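Local coordinates for C381 turret protein (Sulfolobus turreted icosahedral virus, PDB 4IND), which probably builds the turrets of the virus capsid, each chain contributing a row of three jelly-roll domains to a five-chain assembly, at residues G292-S303 against L369-L380; L278-N289 against N350-S361. One frame throughout, in Å; residues are numbered along the deposited sequence. Where two conformers were deposited one is given.

Interaction 1: residues G292-S303 against L369-L380. With 2HP (dihydrogenphosphate ion), chain B.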
loop_
_atom_site.group_PDB
_atom_site.type_symbol
_atom_site.label_atom_id
_atom_site.label_comp_id
_atom_site.label_asym_id
_atom_site.label_seq_id
_atom_site.Cartn_x
_atom_site.Cartn_y
_atom_site.Cartn_z
ATOM N N GLY A 292 -17.542 -2.135 24.218
ATOM C CA GLY A 292 -16.607 -2.680 25.183
ATOM C C GLY A 292 -16.237 -4.129 24.942
ATOM O O GLY A 292 -15.553 -4.726 25.755
ATOM N N SER A 293 -16.690 -4.692 23.825
ATOM C CA SER A 293 -16.472 -6.106 23.533
ATOM C C SER A 293 -15.255 -6.374 22.662
ATOM O O SER A 293 -14.842 -7.524 22.511
ATOM C CB SER A 293 -17.698 -6.672 22.807
ATOM O OG SER A 293 -17.763 -6.164 21.485
ATOM N N GLY A 294 -14.703 -5.329 22.056
ATOM C CA GLY A 294 -13.631 -5.501 21.086
ATOM C C GLY A 294 -14.196 -5.746 19.696
ATOM O O GLY A 294 -13.516 -6.306 18.829
ATOM N N SER A 295 -15.446 -5.340 19.479
ATOM C CA SER A 295 -16.056 -5.517 18.164
ATOM C C SER A 295 -17.045 -4.418 17.869
ATOM O O SER A 295 -17.375 -3.615 18.742
ATOM C CB SER A 295 -16.744 -6.882 18.073
ATOM O OG SER A 295 -17.897 -6.926 18.896
ATOM N N HIS A 296 -17.531 -4.381 16.631
ATOM C CA HIS A 296 -18.600 -3.458 16.263
ATOM C C HIS A 296 -19.559 -4.128 15.283
ATOM O O HIS A 296 -19.407 -5.308 14.977
ATOM C CB HIS A 296 -18.040 -2.141 15.713
ATOM C CG HIS A 296 -17.238 -2.290 14.465
ATOM N ND1 HIS A 296 -15.900 -2.633 14.469
ATOM C CD2 HIS A 296 -17.569 -2.108 13.162
ATOM C CE1 HIS A 296 -15.451 -2.675 13.232
ATOM N NE2 HIS A 296 -16.443 -2.353 12.415
ATOM N N LEU A 297 -20.543 -3.375 14.803
ATOM C CA LEU A 297 -21.598 -3.937 13.967
ATOM C C LEU A 297 -21.689 -3.292 12.595
ATOM O O LEU A 297 -21.191 -2.189 12.365
ATOM C CB LEU A 297 -22.952 -3.777 14.668
ATOM C CG LEU A 297 -22.995 -4.291 16.109
ATOM C CD1 LEU A 297 -24.263 -3.841 16.823
ATOM C CD2 LEU A 297 -22.886 -5.801 16.109
ATOM N N ARG A 298 -22.347 -3.993 11.684
ATOM C CA ARG A 298 -22.708 -3.431 10.394
ATOM C C ARG A 298 -24.096 -3.982 10.045
ATOM O O ARG A 298 -24.295 -5.193 10.030
ATOM C CB ARG A 298 -21.688 -3.849 9.342
ATOM C CG ARG A 298 -21.958 -3.278 7.985
ATOM C CD ARG A 298 -20.804 -3.522 7.054
ATOM N NE ARG A 298 -20.979 -2.755 5.830
ATOM C CZ ARG A 298 -20.061 -2.638 4.881
ATOM N NH1 ARG A 298 -18.892 -3.243 5.018
ATOM N NH2 ARG A 298 -20.310 -1.911 3.800
ATOM N N LEU A 299 -25.062 -3.101 9.800
ATOM C CA LEU A 299 -26.439 -3.543 9.538
ATOM C C LEU A 299 -26.658 -3.611 8.052
ATOM O O LEU A 299 -26.310 -2.670 7.336
ATOM C CB LEU A 299 -27.462 -2.588 10.149
ATOM C CG LEU A 299 -27.266 -2.157 11.595
ATOM C CD1 LEU A 299 -28.478 -1.366 12.074
ATOM C CD2 LEU A 299 -27.025 -3.364 12.479
ATOM N N LYS A 300 -27.250 -4.712 7.584
ATOM C CA LYS A 300 -27.405 -4.925 6.149
ATOM C C LYS A 300 -28.862 -4.836 5.702
ATOM O O LYS A 300 -29.160 -4.417 4.590
ATOM C CB LYS A 300 -26.824 -6.287 5.749
ATOM C CG LYS A 300 -25.399 -6.513 6.195
ATOM C CD LYS A 300 -24.474 -5.456 5.629
ATOM C CE LYS A 300 -24.282 -5.620 4.129
ATOM N NZ LYS A 300 -23.190 -4.738 3.609
ATOM N N TYR A 301 -29.766 -5.237 6.578
ATOM C CA TYR A 301 -31.182 -5.351 6.220
ATOM C C TYR A 301 -32.053 -5.385 7.463
ATOM O O TYR A 301 -31.691 -6.000 8.468
ATOM C CB TYR A 301 -31.405 -6.630 5.428
ATOM C CG TYR A 301 -32.860 -6.886 5.049
ATOM C CD1 TYR A 301 -33.438 -6.232 3.969
ATOM C CD2 TYR A 301 -33.633 -7.803 5.754
ATOM C CE1 TYR A 301 -34.775 -6.474 3.609
ATOM C CE2 TYR A 301 -34.962 -8.054 5.415
ATOM C CZ TYR A 301 -35.527 -7.380 4.343
ATOM O OH TYR A 301 -36.844 -7.627 3.987
ATOM N N ALA A 302 -33.200 -4.720 7.395
ATOM C CA ALA A 302 -34.165 -4.759 8.487
ATOM C C ALA A 302 -35.589 -4.723 7.963
ATOM O O ALA A 302 -35.879 -4.093 6.942
ATOM C CB ALA A 302 -33.931 -3.621 9.475
ATOM N N SER A 303 -36.480 -5.404 8.671
ATOM C CA SER A 303 -37.876 -5.460 8.274
ATOM C C SER A 303 -38.738 -5.592 9.518
ATOM O O SER A 303 -38.317 -6.178 10.518
ATOM C CB SER A 303 -38.104 -6.656 7.357
ATOM O OG SER A 303 -39.402 -6.629 6.819
ATOM N N LEU A 369 -39.413 -7.376 14.620
ATOM C CA LEU A 369 -38.303 -6.853 13.867
ATOM C C LEU A 369 -37.423 -8.023 13.452
ATOM O O LEU A 369 -37.132 -8.902 14.252
ATOM C CB LEU A 369 -37.489 -5.894 14.742
ATOM C CG LEU A 369 -36.148 -5.425 14.186
ATOM C CD1 LEU A 369 -36.379 -4.535 12.991
ATOM C CD2 LEU A 369 -35.317 -4.698 15.259
ATOM N N ILE A 370 -37.020 -8.048 12.189
ATOM C CA ILE A 370 -35.951 -8.938 11.779
ATOM C C ILE A 370 -34.800 -8.072 11.294
ATOM O O ILE A 370 -35.002 -6.978 10.745
ATOM C CB ILE A 370 -36.377 -9.951 10.705
ATOM C CG1 ILE A 370 -36.637 -9.256 9.379
ATOM C CG2 ILE A 370 -37.612 -10.724 11.131
ATOM C CD1 ILE A 370 -37.316 -10.158 8.374
ATOM N N LEU A 371 -33.592 -8.562 11.519
ATOM C CA LEU A 371 -32.396 -7.789 11.257
ATOM C C LEU A 371 -31.302 -8.745 10.801
ATOM O O LEU A 371 -31.155 -9.841 11.355
ATOM C CB LEU A 371 -31.999 -7.040 12.531
ATOM C CG LEU A 371 -30.687 -6.267 12.543
ATOM C CD1 LEU A 371 -30.738 -5.142 11.522
ATOM C CD2 LEU A 371 -30.410 -5.724 13.938
ATOM N N VAL A 372 -30.583 -8.360 9.749
ATOM C CA VAL A 372 -29.374 -9.064 9.361
ATOM C C VAL A 372 -28.223 -8.119 9.618
ATOM O O VAL A 372 -28.243 -6.978 9.153
ATOM C CB VAL A 372 -29.386 -9.452 7.877
ATOM C CG1 VAL A 372 -28.047 -10.054 7.499
ATOM C CG2 VAL A 372 -30.518 -10.441 7.608
ATOM N N TYR A 373 -27.221 -8.588 10.356
ATOM C CA TYR A 373 -26.078 -7.734 10.694
ATOM C C TYR A 373 -24.819 -8.568 10.749
ATOM O O TYR A 373 -24.880 -9.799 10.926
ATOM C CB TYR A 373 -26.300 -7.056 12.045
ATOM C CG TYR A 373 -26.192 -8.002 13.218
ATOM C CD1 TYR A 373 -24.983 -8.200 13.867
ATOM C CD2 TYR A 373 -27.300 -8.701 13.679
ATOM C CE1 TYR A 373 -24.882 -9.063 14.944
ATOM C CE2 TYR A 373 -27.206 -9.569 14.758
ATOM C CZ TYR A 373 -25.993 -9.748 15.372
ATOM O OH TYR A 373 -25.882 -10.606 16.434
ATOM N N GLU A 374 -23.680 -7.907 10.601
ATOM C CA GLU A 374 -22.400 -8.548 10.792
ATOM C C GLU A 374 -21.811 -8.026 12.089
ATOM O O GLU A 374 -21.987 -6.854 12.433
ATOM C CB GLU A 374 -21.439 -8.195 9.645
ATOM C CG GLU A 374 -21.913 -8.561 8.247
ATOM C CD GLU A 374 -20.935 -8.098 7.158
ATOM O OE1 GLU A 374 -20.961 -8.655 6.041
ATOM O OE2 GLU A 374 -20.138 -7.169 7.418
ATOM N N GLN A 375 -21.122 -8.893 12.818
ATOM C CA GLN A 375 -20.280 -8.441 13.931
ATOM C C GLN A 375 -18.841 -8.479 13.452
ATOM O O GLN A 375 -18.363 -9.511 12.963
ATOM C CB GLN A 375 -20.468 -9.348 15.149
ATOM C CG GLN A 375 -19.558 -8.979 16.321
ATOM C CD GLN A 375 -19.987 -9.649 17.609
ATOM O OE1 GLN A 375 -20.842 -10.530 17.607
ATOM N NE2 GLN A 375 -19.406 -9.221 18.720
ATOM N N ILE A 376 -18.151 -7.350 13.581
ATOM C CA ILE A 376 -16.844 -7.180 12.986
ATOM C C ILE A 376 -15.827 -6.887 14.072
ATOM O O ILE A 376 -16.103 -6.116 14.992
ATOM C CB ILE A 376 -16.888 -6.051 11.964
ATOM C CG1 ILE A 376 -17.887 -6.444 10.852
ATOM C CG2 ILE A 376 -15.496 -5.765 11.412
ATOM C CD1 ILE A 376 -18.282 -5.323 9.932
ATOM N N ALA A 377 -14.654 -7.513 13.981
ATOM C CA ALA A 377 -13.609 -7.283 14.987
ATOM C C ALA A 377 -13.205 -5.828 15.005
ATOM O O ALA A 377 -13.043 -5.200 13.947
ATOM C CB ALA A 377 -12.387 -8.176 14.736
ATOM N N GLY A 378 -13.014 -5.294 16.216
ATOM C CA GLY A 378 -12.440 -3.964 16.395
ATOM C C GLY A 378 -13.359 -3.077 17.219
ATOM O O GLY A 378 -14.467 -2.739 16.780
ATOM N N GLU A 379 -12.927 -2.732 18.430
ATOM C CA GLU A 379 -13.654 -1.760 19.245
ATOM C C GLU A 379 -13.583 -0.402 18.532
ATOM O O GLU A 379 -12.512 -0.002 18.068
ATOM C CB GLU A 379 -13.009 -1.637 20.632
ATOM C CG GLU A 379 -13.801 -0.790 21.628
ATOM C CD GLU A 379 -15.148 -1.421 21.984
ATOM O OE1 GLU A 379 -16.111 -0.672 22.288
ATOM O OE2 GLU A 379 -15.239 -2.669 21.979
ATOM N N LEU A 380 -14.711 0.308 18.451
ATOM C CA LEU A 380 -14.720 1.638 17.816
ATOM C C LEU A 380 -14.113 2.664 18.741
ATOM O O LEU A 380 -14.317 2.600 19.950
ATOM C CB LEU A 380 -16.146 2.060 17.457
ATOM C CG LEU A 380 -16.845 1.113 16.491
ATOM C CD1 LEU A 380 -18.250 1.623 16.204
ATOM C CD2 LEU A 380 -16.039 0.999 15.218
HETATM P P 2HP B . -15.387 -1.676 9.390
HETATM O O1 2HP B . -16.528 -2.627 9.590
HETATM O O2 2HP B . -14.412 -2.095 10.453
HETATM O O3 2HP B . -15.893 -0.206 9.591
HETATM O O4 2HP B . -14.709 -1.875 8.003
HETATM O O HOH W 1 -17.117 -0.942 19.727
#
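The carboxylate of E379 is held by two backbone amides of the turn before strand 295-303. G292 N donates to E379 OE1 at 2.8 Å, on the syn side of the oxygen and 32° out of the carboxylate plane. G294 N donates to E379 OE2 at 2.7 Å, nearly in line with its C-O bond. N322 also bonds E379 OE1. G294 O in turn accepts from G378 N.

H296 is the next fixed group. Its ND1 donates to G378 O over 2.7 Å, in the plane of both ring and carbonyl. Further round the ring edge, NE2 donates to O1 of the dihydrogenphosphate ion at 2.8 Å. These two bonds fix the rotation of the imidazole. I376 CB packs on one ring face and L380 CD2 on the opposite one, both as CH-pi contacts. The ring reaches this place with CG set between the backbone N and the carbonyl carbon (chi1 62°). K231 also bonds the ion.

On the other face of the sheet, Q375 runs out extended and its NE2 donates to S295 OG at 2.8 Å. That hydroxyl donates in turn to S293 OG, which is also bonded to V290 O. Further along this face, L297 CD2 lies obliquely against Y373 CD1 at 3.9 Å, and L299 CD2 meets Y373 CB.

R298 and E374 lie side by side, but their charged ends do not pair: R298 bridges to D345, as does K300. E374 OE2 is buried with no polar partner, while OE1 has a long, weak ion pair with R347 of the second subunit.

K300 N donates to V372 O at 2.9 Å, and Y301 N adds a weak bond. This is a classic beta bulge in an antiparallel pair at the middle of a four-stranded jelly-roll sheet.

Interaction 2: residues L278-N289 against N350-S361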
loop_
_atom_site.group_PDB
_atom_site.type_symbol
_atom_site.label_atom_id
_atom_site.label_comp_id
_atom_site.label_asym_id
_atom_site.label_seq_id
_atom_site.Cartn_x
_atom_site.Cartn_y
_atom_site.Cartn_z
ATOM N N LEU A 278 -46.830 -3.608 22.128
ATOM C CA LEU A 278 -47.152 -2.210 22.371
ATOM C C LEU A 278 -48.541 -2.088 22.955
ATOM O O LEU A 278 -49.491 -2.682 22.447
ATOM C CB LEU A 278 -47.058 -1.407 21.068
ATOM C CG LEU A 278 -45.697 -1.436 20.362
ATOM C CD1 LEU A 278 -45.786 -0.834 18.965
ATOM C CD2 LEU A 278 -44.637 -0.724 21.191
ATOM N N SER A 279 -48.669 -1.306 24.018
ATOM C CA SER A 279 -49.961 -1.143 24.668
ATOM C C SER A 279 -50.189 0.282 25.162
ATOM O O SER A 279 -50.634 0.491 26.293
ATOM C CB SER A 279 -50.091 -2.131 25.826
ATOM O OG SER A 279 -48.992 -2.005 26.713
ATOM N N GLY A 280 -49.887 1.258 24.309
ATOM C CA GLY A 280 -50.200 2.648 24.599
ATOM C C GLY A 280 -49.019 3.523 24.983
ATOM O O GLY A 280 -49.110 4.750 24.950
ATOM N N SER A 281 -47.909 2.898 25.354
ATOM C CA SER A 281 -46.748 3.652 25.806
ATOM C C SER A 281 -45.557 3.415 24.906
ATOM O O SER A 281 -45.419 2.345 24.317
ATOM C CB SER A 281 -46.396 3.280 27.249
ATOM O OG SER A 281 -47.435 3.661 28.135
ATOM N N GLN A 282 -44.694 4.418 24.799
ATOM C CA GLN A 282 -43.469 4.259 24.040
ATOM C C GLN A 282 -42.580 3.200 24.688
ATOM O O GLN A 282 -42.434 3.151 25.911
ATOM C CB GLN A 282 -42.719 5.588 23.940
ATOM C CG GLN A 282 -41.485 5.510 23.060
ATOM C CD GLN A 282 -40.678 6.778 23.094
ATOM O OE1 GLN A 282 -39.997 7.067 24.076
ATOM N NE2 GLN A 282 -40.743 7.546 22.016
ATOM N N VAL A 283 -41.999 2.342 23.859
ATOM C CA VAL A 283 -41.066 1.335 24.327
ATOM C C VAL A 283 -39.743 1.527 23.615
ATOM O O VAL A 283 -39.713 1.712 22.404
ATOM C CB VAL A 283 -41.583 -0.079 24.032
ATOM C CG1 VAL A 283 -40.493 -1.107 24.306
ATOM C CG2 VAL A 283 -42.821 -0.373 24.853
ATOM N N THR A 284 -38.655 1.511 24.376
ATOM C CA THR A 284 -37.320 1.506 23.795
ATOM C C THR A 284 -36.696 0.145 24.068
ATOM O O THR A 284 -36.373 -0.186 25.212
ATOM C CB THR A 284 -36.437 2.630 24.363
ATOM O OG1 THR A 284 -37.000 3.903 24.012
ATOM C CG2 THR A 284 -35.038 2.533 23.809
ATOM N N GLN A 285 -36.547 -0.646 23.014
ATOM C CA GLN A 285 -36.064 -2.012 23.148
ATOM C C GLN A 285 -34.653 -2.159 22.603
ATOM O O GLN A 285 -34.412 -1.912 21.421
ATOM C CB GLN A 285 -36.998 -2.955 22.397
ATOM C CG GLN A 285 -36.488 -4.379 22.288
ATOM C CD GLN A 285 -36.560 -5.115 23.599
ATOM O OE1 GLN A 285 -37.635 -5.259 24.181
ATOM N NE2 GLN A 285 -35.415 -5.581 24.079
ATOM N N SER A 286 -33.717 -2.554 23.459
ATOM C CA SER A 286 -32.357 -2.807 22.994
ATOM C C SER A 286 -32.368 -4.053 22.134
ATOM O O SER A 286 -32.999 -5.049 22.487
ATOM C CB SER A 286 -31.397 -2.987 24.172
ATOM O OG SER A 286 -30.108 -3.358 23.705
ATOM N N ILE A 287 -31.682 -3.996 21.000
ATOM C CA ILE A 287 -31.582 -5.156 20.130
ATOM C C ILE A 287 -30.210 -5.772 20.302
ATOM O O ILE A 287 -30.067 -6.991 20.461
ATOM C CB ILE A 287 -31.758 -4.775 18.649
ATOM C CG1 ILE A 287 -33.083 -4.043 18.449
ATOM C CG2 ILE A 287 -31.679 -6.008 17.766
ATOM C CD1 ILE A 287 -34.259 -4.792 18.994
ATOM N N LEU A 288 -29.188 -4.925 20.272
ATOM C CA LEU A 288 -27.828 -5.402 20.407
ATOM C C LEU A 288 -26.919 -4.275 20.876
ATOM O O LEU A 288 -27.043 -3.138 20.432
ATOM C CB LEU A 288 -27.343 -5.971 19.074
ATOM C CG LEU A 288 -26.090 -6.845 19.101
ATOM C CD1 LEU A 288 -25.982 -7.591 20.430
ATOM C CD2 LEU A 288 -26.129 -7.817 17.930
ATOM N N ASN A 289 -26.014 -4.605 21.790
ATOM C CA ASN A 289 -25.045 -3.641 22.312
ATOM C C ASN A 289 -23.711 -4.339 22.517
ATOM O O ASN A 289 -23.575 -5.160 23.427
ATOM C CB ASN A 289 -25.533 -3.026 23.625
ATOM C CG ASN A 289 -24.577 -1.973 24.164
ATOM O OD1 ASN A 289 -23.419 -1.889 23.736
ATOM N ND2 ASN A 289 -25.055 -1.165 25.102
ATOM N N ASN A 350 -22.161 0.345 17.263
ATOM C CA ASN A 350 -21.943 -0.783 18.171
ATOM C C ASN A 350 -23.132 -0.998 19.089
ATOM O O ASN A 350 -23.086 -1.817 20.009
ATOM C CB ASN A 350 -20.641 -0.621 18.977
ATOM C CG ASN A 350 -20.561 0.692 19.721
ATOM O OD1 ASN A 350 -21.575 1.333 19.976
ATOM N ND2 ASN A 350 -19.334 1.111 20.065
ATOM N N SER A 351 -24.199 -0.246 18.850
ATOM C CA SER A 351 -25.429 -0.427 19.618
ATOM C C SER A 351 -26.654 -0.089 18.779
ATOM O O SER A 351 -26.670 0.923 18.073
ATOM C CB SER A 351 -25.395 0.409 20.891
ATOM O OG SER A 351 -26.523 0.131 21.691
ATOM N N ILE A 352 -27.664 -0.960 18.854
ATOM C CA ILE A 352 -28.901 -0.843 18.081
ATOM C C ILE A 352 -30.098 -0.945 19.016
ATOM O O ILE A 352 -30.132 -1.819 19.875
ATOM C CB ILE A 352 -29.055 -2.002 17.098
ATOM C CG1 ILE A 352 -27.797 -2.173 16.270
ATOM C CG2 ILE A 352 -30.269 -1.791 16.198
ATOM C CD1 ILE A 352 -27.494 -0.990 15.417
ATOM N N GLN A 353 -31.086 -0.072 18.838
ATOM C CA GLN A 353 -32.334 -0.181 19.590
ATOM C C GLN A 353 -33.538 0.122 18.691
ATOM O O GLN A 353 -33.416 0.781 17.654
ATOM C CB GLN A 353 -32.329 0.746 20.813
ATOM C CG GLN A 353 -32.318 2.230 20.458
ATOM C CD GLN A 353 -32.184 3.128 21.675
ATOM O OE1 GLN A 353 -31.705 2.703 22.733
ATOM N NE2 GLN A 353 -32.621 4.384 21.532
ATOM N N LEU A 354 -34.694 -0.400 19.079
ATOM C CA LEU A 354 -35.949 -0.101 18.397
ATOM C C LEU A 354 -36.816 0.739 19.316
ATOM O O LEU A 354 -37.066 0.371 20.475
ATOM C CB LEU A 354 -36.693 -1.381 18.044
ATOM C CG LEU A 354 -37.972 -1.193 17.228
ATOM C CD1 LEU A 354 -37.640 -0.755 15.811
ATOM C CD2 LEU A 354 -38.773 -2.480 17.205
ATOM N N VAL A 355 -37.259 1.880 18.813
ATOM C CA VAL A 355 -38.141 2.738 19.580
ATOM C C VAL A 355 -39.499 2.678 18.903
ATOM O O VAL A 355 -39.616 2.949 17.716
ATOM C CB VAL A 355 -37.625 4.185 19.637
ATOM C CG1 VAL A 355 -38.573 5.054 20.455
ATOM C CG2 VAL A 355 -36.223 4.227 20.237
ATOM N N ALA A 356 -40.523 2.304 19.654
ATOM C CA ALA A 356 -41.830 2.087 19.066
ATOM C C ALA A 356 -42.918 2.560 20.008
ATOM O O ALA A 356 -42.712 2.652 21.220
ATOM C CB ALA A 356 -42.022 0.611 18.724
ATOM N N ASN A 357 -44.078 2.865 19.438
ATOM C CA ASN A 357 -45.216 3.293 20.225
ATOM C C ASN A 357 -46.497 2.952 19.476
ATOM O O ASN A 357 -46.503 2.864 18.241
ATOM C CB ASN A 357 -45.137 4.793 20.517
ATOM C CG ASN A 357 -46.057 5.214 21.647
ATOM O OD1 ASN A 357 -46.818 4.405 22.192
ATOM N ND2 ASN A 357 -45.989 6.488 22.013
ATOM N N GLY A 358 -47.578 2.756 20.221
ATOM C CA GLY A 358 -48.841 2.372 19.621
ATOM C C GLY A 358 -49.631 1.424 20.505
ATOM O O GLY A 358 -49.254 1.164 21.647
ATOM N N GLY A 359 -50.733 0.907 19.972
ATOM C CA GLY A 359 -51.605 0.035 20.732
ATOM C C GLY A 359 -52.300 0.806 21.832
ATOM O O GLY A 359 -52.169 2.028 21.917
ATOM N N SER A 360 -53.050 0.094 22.666
ATOM C CA SER A 360 -53.728 0.712 23.797
ATOM C C SER A 360 -53.717 -0.214 25.008
ATOM O O SER A 360 -53.395 -1.395 24.896
ATOM C CB SER A 360 -55.167 1.067 23.423
ATOM O OG SER A 360 -55.936 -0.107 23.186
ATOM N N SER A 361 -54.069 0.334 26.164
ATOM C CA SER A 361 -54.092 -0.429 27.404
ATOM C C SER A 361 -55.072 -1.605 27.333
ATOM O O SER A 361 -55.008 -2.526 28.149
ATOM C CB SER A 361 -54.487 0.488 28.557
ATOM O OG SER A 361 -55.778 1.034 28.332
HETATM O O HOH W 2 -28.772 -1.372 22.916
#
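Strands 283-289 and 351-358 run antiparallel at 156°, with axes 4.5 Å apart, and are broken by one classic beta bulge. They form the edge pair of a four-stranded jelly-roll sheet, with 283-289 outermost within the chain. At the bulge, I287 N and L288 N both donate to I352 O, at 2.9 and 3.3 Å, and both come from the same face of its carbonyl plane. Paired bonds between V283 and A356 and between Q285 and L354 hold the regular part.

The apolar side carries I287, which sets CB against I352 CG2 at 4.1 Å and rests CD1 near L354 CB. Before strand 283-289, L278 lays CD2 on the A356 methyl at 3.8 Å. I287 and A356 also pack on strand 365-377 of the facing sheet.

The other side is more polar. T284 and V355 lie side by side and point the same way. With CG2 anti to the backbone N (OG1 at chi1 -64°), T284 brings this methyl against the Q353 amide, where CG2 comes to 3.5 Å from OE1. The amide nitrogen of Q353 is bonded to Q317. Q282 stretches out across V355, and its amide rests on V355 CG1; its NE2 is bonded to Q313. N289 sets its amide by the S351 hydroxyl in a contact of packing only. N289 OD1 bonds to Q291 N, while S351 OG is also bonded to Y327 OH.

At the far end, the turn at G280 closes onto G358, whose carbonyl accepts from G280 N at 2.7 Å. Near the bulge a water joins the strands. It lies 3.0 Å from S351 OG and close to S286 OG.

Overall arrangement
Interactions 1 and 2 lie in the two facing sheets of the third jelly roll, with centres about 19 Å apart. Their segments alternate along the chain: strand 283-289 leads to strand 295-305, and strand 351-358 to strand 365-377. Each of these two connections carries the chain from one sheet to the other. Side chains from both contacts meet in the space between. L299 CD1 touches I352 CD1 at 3.5 Å, L369 CD2 reaches I287 CD1 at 3.9 Å, and L297 CD1 lies 3.8 Å from N350 C. Interaction 1 holds H296 and I376 of a phosphate pocket. Interaction 2 stays outside it, with the N350 side chain about 10 Å from a bound dihydrogenphosphate.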